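Local coordinates for methanol--corrinoid protein co-methyltransferase (Methanosarcina barkeri, PDB 2I2X), which transfers the methyl group of methanol to the cob(I)amide cofactor of its partner subunit MtaC, a zinc-dependent step of methanogenesis from methanol, at residues Ala246-Tyr258 with Tyr271-Met284. Sequence-based numbering, arbitrary orientation.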
loop_
_atom_site.group_PDB
_atom_site.type_symbol
_atom_site.label_atom_id
_atom_site.label_comp_id
_atom_site.label_asym_id
_atom_site.label_seq_id
_atom_site.Cartn_x
_atom_site.Cartn_y
_atom_site.Cartn_z
ATOM N N ALA A 246 -8.161 -27.040 -8.104
ATOM C CA ALA A 246 -8.489 -26.091 -9.179
ATOM C C ALA A 246 -7.217 -25.454 -9.734
ATOM O O ALA A 246 -7.082 -25.334 -10.945
ATOM C CB ALA A 246 -9.494 -25.025 -8.728
ATOM N N ARG A 247 -6.268 -25.113 -8.860
ATOM C CA ARG A 247 -4.996 -24.539 -9.307
ATOM C C ARG A 247 -4.155 -25.468 -10.165
ATOM O O ARG A 247 -3.586 -25.045 -11.182
ATOM C CB ARG A 247 -4.146 -24.068 -8.131
ATOM C CG ARG A 247 -2.875 -23.370 -8.571
ATOM C CD ARG A 247 -3.153 -21.993 -9.150
ATOM N NE ARG A 247 -3.721 -21.091 -8.138
ATOM C CZ ARG A 247 -4.266 -19.903 -8.400
ATOM N NH1 ARG A 247 -4.297 -19.449 -9.653
ATOM N NH2 ARG A 247 -4.779 -19.175 -7.404
ATOM N N ALA A 248 -4.057 -26.715 -9.742
ATOM C CA ALA A 248 -3.302 -27.708 -10.471
ATOM C C ALA A 248 -3.828 -27.888 -11.903
ATOM O O ALA A 248 -3.055 -27.925 -12.848
ATOM C CB ALA A 248 -3.315 -29.026 -9.707
ATOM N N ILE A 249 -5.148 -27.960 -12.056
ATOM C CA ILE A 249 -5.808 -28.093 -13.378
ATOM C C ILE A 249 -5.603 -26.861 -14.266
ATOM O O ILE A 249 -5.631 -26.968 -15.516
ATOM C CB ILE A 249 -7.343 -28.372 -13.190
ATOM C CG1 ILE A 249 -7.523 -29.532 -12.189
ATOM C CG2 ILE A 249 -8.044 -28.603 -14.528
ATOM C CD1 ILE A 249 -8.954 -30.128 -12.047
ATOM N N SER A 250 -5.396 -25.693 -13.631
ATOM C CA SER A 250 -5.298 -24.436 -14.387
ATOM C C SER A 250 -3.984 -24.418 -15.110
ATOM O O SER A 250 -3.858 -23.800 -16.170
ATOM C CB SER A 250 -5.405 -23.211 -13.481
ATOM O OG SER A 250 -4.254 -23.080 -12.646
ATOM N N ALA A 251 -3.002 -25.113 -14.539
ATOM C CA ALA A 251 -1.658 -25.156 -15.130
ATOM C C ALA A 251 -1.648 -25.594 -16.620
ATOM O O ALA A 251 -1.153 -24.847 -17.462
ATOM C CB ALA A 251 -0.713 -26.007 -14.280
ATOM N N PRO A 252 -2.179 -26.798 -16.949
ATOM C CA PRO A 252 -2.237 -27.146 -18.405
ATOM C C PRO A 252 -3.219 -26.312 -19.228
ATOM O O PRO A 252 -3.009 -26.128 -20.426
ATOM C CB PRO A 252 -2.622 -28.632 -18.426
ATOM C CG PRO A 252 -3.242 -28.889 -17.081
ATOM C CD PRO A 252 -2.676 -27.886 -16.085
ATOM N N ARG A 253 -4.277 -25.796 -18.613
ATOM C CA ARG A 253 -5.100 -24.821 -19.318
ATOM C C ARG A 253 -4.263 -23.595 -19.745
ATOM O O ARG A 253 -4.260 -23.225 -20.926
ATOM C CB ARG A 253 -6.313 -24.395 -18.489
ATOM C CG ARG A 253 -7.119 -23.184 -19.088
ATOM C CD ARG A 253 -6.537 -21.824 -18.619
ATOM N NE ARG A 253 -7.399 -20.681 -18.911
ATOM C CZ ARG A 253 -6.991 -19.408 -18.925
ATOM N NH1 ARG A 253 -5.721 -19.119 -18.699
ATOM N NH2 ARG A 253 -7.858 -18.427 -19.206
ATOM N N SER A 254 -3.533 -22.994 -18.796
ATOM C CA SER A 254 -2.790 -21.771 -19.095
ATOM C C SER A 254 -1.588 -22.070 -19.984
ATOM O O SER A 254 -1.184 -21.234 -20.785
ATOM C CB SER A 254 -2.382 -21.038 -17.816
ATOM O OG SER A 254 -3.541 -20.552 -17.126
ATOM N N LEU A 255 -1.051 -23.280 -19.871
ATOM C CA LEU A 255 0.030 -23.717 -20.736
ATOM C C LEU A 255 -0.273 -23.564 -22.238
ATOM O O LEU A 255 0.641 -23.370 -23.036
ATOM C CB LEU A 255 0.402 -25.160 -20.404
ATOM C CG LEU A 255 1.461 -25.832 -21.284
ATOM C CD1 LEU A 255 2.821 -25.205 -21.097
ATOM C CD2 LEU A 255 1.548 -27.331 -21.027
ATOM N N VAL A 256 -1.553 -23.637 -22.614
ATOM C CA VAL A 256 -1.977 -23.589 -24.017
ATOM C C VAL A 256 -1.533 -22.314 -24.754
ATOM O O VAL A 256 -1.105 -22.380 -25.918
ATOM C CB VAL A 256 -3.540 -23.822 -24.190
ATOM C CG1 VAL A 256 -3.970 -23.598 -25.610
ATOM C CG2 VAL A 256 -3.952 -25.217 -23.743
ATOM N N ALA A 257 -1.633 -21.166 -24.084
ATOM C CA ALA A 257 -1.163 -19.902 -24.641
ATOM C C ALA A 257 0.238 -20.033 -25.272
ATOM O O ALA A 257 0.492 -19.543 -26.385
ATOM C CB ALA A 257 -1.174 -18.838 -23.562
ATOM N N TYR A 258 1.124 -20.725 -24.563
ATOM C CA TYR A 258 2.528 -20.855 -24.969
ATOM C C TYR A 258 2.650 -21.876 -26.105
ATOM O O TYR A 258 3.334 -21.637 -27.114
ATOM C CB TYR A 258 3.411 -21.155 -23.726
ATOM C CG TYR A 258 3.096 -20.110 -22.665
ATOM C CD1 TYR A 258 3.602 -18.793 -22.764
ATOM C CD2 TYR A 258 2.174 -20.383 -21.661
ATOM C CE1 TYR A 258 3.228 -17.809 -21.849
ATOM C CE2 TYR A 258 1.800 -19.421 -20.765
ATOM C CZ TYR A 258 2.328 -18.139 -20.850
ATOM O OH TYR A 258 1.923 -17.206 -19.911
ATOM N N TYR A 271 -1.031 -17.546 -10.734
ATOM C CA TYR A 271 -0.221 -18.221 -9.754
ATOM C C TYR A 271 0.293 -19.568 -10.242
ATOM O O TYR A 271 1.339 -20.030 -9.778
ATOM C CB TYR A 271 -1.022 -18.416 -8.498
ATOM C CG TYR A 271 -1.233 -17.164 -7.661
ATOM C CD1 TYR A 271 -2.254 -16.277 -7.958
ATOM C CD2 TYR A 271 -0.446 -16.913 -6.530
ATOM C CE1 TYR A 271 -2.492 -15.172 -7.171
ATOM C CE2 TYR A 271 -0.664 -15.795 -5.744
ATOM C CZ TYR A 271 -1.703 -14.925 -6.067
ATOM O OH TYR A 271 -1.976 -13.803 -5.285
ATOM N N GLU A 272 -0.454 -20.212 -11.147
ATOM C CA GLU A 272 -0.028 -21.462 -11.733
ATOM C C GLU A 272 1.183 -21.286 -12.665
ATOM O O GLU A 272 1.741 -22.280 -13.154
ATOM C CB GLU A 272 -1.192 -22.126 -12.490
ATOM C CG GLU A 272 -1.673 -21.419 -13.807
ATOM C CD GLU A 272 -2.586 -20.220 -13.563
ATOM O OE1 GLU A 272 -3.213 -19.757 -14.559
ATOM O OE2 GLU A 272 -2.665 -19.730 -12.394
ATOM N N ASN A 273 1.581 -20.026 -12.923
ATOM C CA ASN A 273 2.743 -19.738 -13.784
ATOM C C ASN A 273 4.013 -20.451 -13.334
ATOM O O ASN A 273 4.916 -20.719 -14.158
ATOM C CB ASN A 273 3.016 -18.239 -13.908
ATOM C CG ASN A 273 1.973 -17.513 -14.740
ATOM O OD1 ASN A 273 1.162 -18.132 -15.444
ATOM N ND2 ASN A 273 1.961 -16.180 -14.634
ATOM N N ILE A 274 4.100 -20.772 -12.044
ATOM C CA ILE A 274 5.291 -21.491 -11.591
ATOM C C ILE A 274 5.365 -22.884 -12.291
ATOM O O ILE A 274 6.428 -23.311 -12.792
ATOM C CB ILE A 274 5.400 -21.564 -10.042
ATOM C CG1 ILE A 274 6.634 -22.358 -9.605
ATOM C CG2 ILE A 274 4.120 -22.179 -9.415
ATOM C CD1 ILE A 274 7.945 -21.758 -9.952
ATOM N N ILE A 275 4.234 -23.585 -12.328
ATOM C CA ILE A 275 4.177 -24.831 -13.084
ATOM C C ILE A 275 4.506 -24.569 -14.556
ATOM O O ILE A 275 5.272 -25.295 -15.133
ATOM C CB ILE A 275 2.817 -25.509 -12.929
ATOM C CG1 ILE A 275 2.574 -25.850 -11.465
ATOM C CG2 ILE A 275 2.767 -26.777 -13.740
ATOM C CD1 ILE A 275 1.126 -25.983 -11.105
ATOM N N VAL A 276 3.961 -23.505 -15.134
ATOM C CA VAL A 276 4.125 -23.211 -16.558
ATOM C C VAL A 276 5.573 -22.923 -16.940
ATOM O O VAL A 276 6.050 -23.358 -18.007
ATOM C CB VAL A 276 3.173 -22.050 -17.003
ATOM C CG1 VAL A 276 3.451 -21.620 -18.428
ATOM C CG2 VAL A 276 1.702 -22.468 -16.870
ATOM N N LYS A 277 6.270 -22.210 -16.045
ATOM C CA LYS A 277 7.680 -21.892 -16.199
ATOM C C LYS A 277 8.498 -23.153 -16.209
ATOM O O LYS A 277 9.365 -23.302 -17.072
ATOM C CB LYS A 277 8.182 -20.958 -15.091
ATOM C CG LYS A 277 9.641 -20.550 -15.293
ATOM C CD LYS A 277 10.044 -19.381 -14.444
ATOM C CE LYS A 277 11.491 -18.916 -14.712
ATOM N NZ LYS A 277 11.778 -17.731 -13.865
ATOM N N ALA A 278 8.251 -24.043 -15.251
ATOM C CA ALA A 278 8.937 -25.347 -15.217
ATOM C C ALA A 278 8.798 -26.136 -16.534
ATOM O O ALA A 278 9.755 -26.755 -16.991
ATOM C CB ALA A 278 8.446 -26.197 -14.040
ATOM N N ILE A 279 7.620 -26.108 -17.154
ATOM C CA ILE A 279 7.449 -26.773 -18.413
ATOM C C ILE A 279 8.129 -26.006 -19.552
ATOM O O ILE A 279 8.926 -26.577 -20.300
ATOM C CB ILE A 279 5.942 -26.990 -18.729
ATOM C CG1 ILE A 279 5.308 -27.938 -17.711
ATOM C CG2 ILE A 279 5.753 -27.537 -20.115
ATOM C CD1 ILE A 279 3.808 -27.938 -17.759
ATOM N N THR A 280 7.817 -24.717 -19.673
ATOM C CA THR A 280 8.176 -23.948 -20.870
ATOM C C THR A 280 9.557 -23.290 -20.858
ATOM O O THR A 280 10.111 -22.993 -21.936
ATOM C CB THR A 280 7.169 -22.807 -21.132
ATOM O OG1 THR A 280 7.207 -21.889 -20.040
ATOM C CG2 THR A 280 5.740 -23.328 -21.286
ATOM N N GLY A 281 10.095 -23.009 -19.670
ATOM C CA GLY A 281 11.355 -22.260 -19.578
ATOM C C GLY A 281 11.171 -20.809 -19.964
ATOM O O GLY A 281 12.144 -20.102 -20.247
ATOM N N MET A 282 9.911 -20.368 -19.971
ATOM C CA MET A 282 9.545 -19.006 -20.328
ATOM C C MET A 282 9.344 -18.158 -19.070
ATOM O O MET A 282 9.010 -18.714 -17.993
ATOM C CB MET A 282 8.272 -19.002 -21.161
ATOM C CG MET A 282 8.534 -19.373 -22.600
ATOM S SD MET A 282 7.026 -19.787 -23.479
ATOM C CE MET A 282 7.663 -20.165 -25.095
ATOM N N PRO A 283 9.562 -16.832 -19.185
ATOM C CA PRO A 283 9.456 -15.976 -18.037
ATOM C C PRO A 283 8.007 -15.723 -17.617
ATOM O O PRO A 283 7.100 -15.772 -18.466
ATOM C CB PRO A 283 10.123 -14.677 -18.517
ATOM C CG PRO A 283 9.778 -14.640 -19.928
ATOM C CD PRO A 283 9.976 -16.065 -20.369
ATOM N N MET A 284 7.808 -15.422 -16.322
ATOM C CA MET A 284 6.466 -15.229 -15.763
ATOM C C MET A 284 6.454 -14.090 -14.741
ATOM O O MET A 284 7.377 -13.945 -13.949
ATOM C CB MET A 284 5.979 -16.496 -15.078
ATOM C CG MET A 284 5.942 -17.731 -15.966
ATOM S SD MET A 284 4.605 -17.711 -17.201
ATOM C CE MET A 284 5.440 -18.526 -18.572
HETATM O O HOH W 1 0.129 -17.589 -17.684
#
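Glu272 sets CG between its backbone N and carbonyl carbon (chi1 69°), then bends at chi2, which lays its carboxylate along helix 246-258 toward Arg247 and Ser254. Arg247, bent at chi2 and chi3, brings its guanidinium to the carboxylate. Both segments belong to the TIM barrel of MtaB. Segment 246-258, part of helix 240-259, crosses helix 273-280, which leads into barrel strand 285-287, at -49° with the axes 8.7 Å apart.

Arg247 NH1 forms a salt bridge to Glu272 OE2 at 3.2 Å, on the syn side but tilted out of the carboxylate plane. Tyr271 CB sits over one guanidinium face, and Arg247 NH2 bonds to Asn224. Ser254 OG donates to the anti lone pair of Glu272 OE1 at 2.7 Å. The same OE1 also accepts from the backbone N of Asp219, so three bonds hold this buried carboxylate. The side chain of Glu272 lies about 7 Å from that of the zinc ligand Cys220. Replacing Glu272 with alanine is likely to leave the Arg247 charge without this mate, and the Ser254 hydroxyl and the Asp219 amide without this acceptor.

Beyond the polar end the packing is apolar. Ala251 CB rests on Ile275 CG2 at 3.6 Å. Leu255 CD1 reaches Thr280 CG2 at 3.5 Å. The Tyr258 and Val276 side chains cross at about a right angle, with Tyr258 CE2 against Val276 CG1. Met282 SD makes an oblique Met-aromatic contact with this ring, while Met284 CE lies over a face, 4.2 Å from the centroid. At the ring edge, one water accepts from Tyr258 OH and donates to Asn273 OD1.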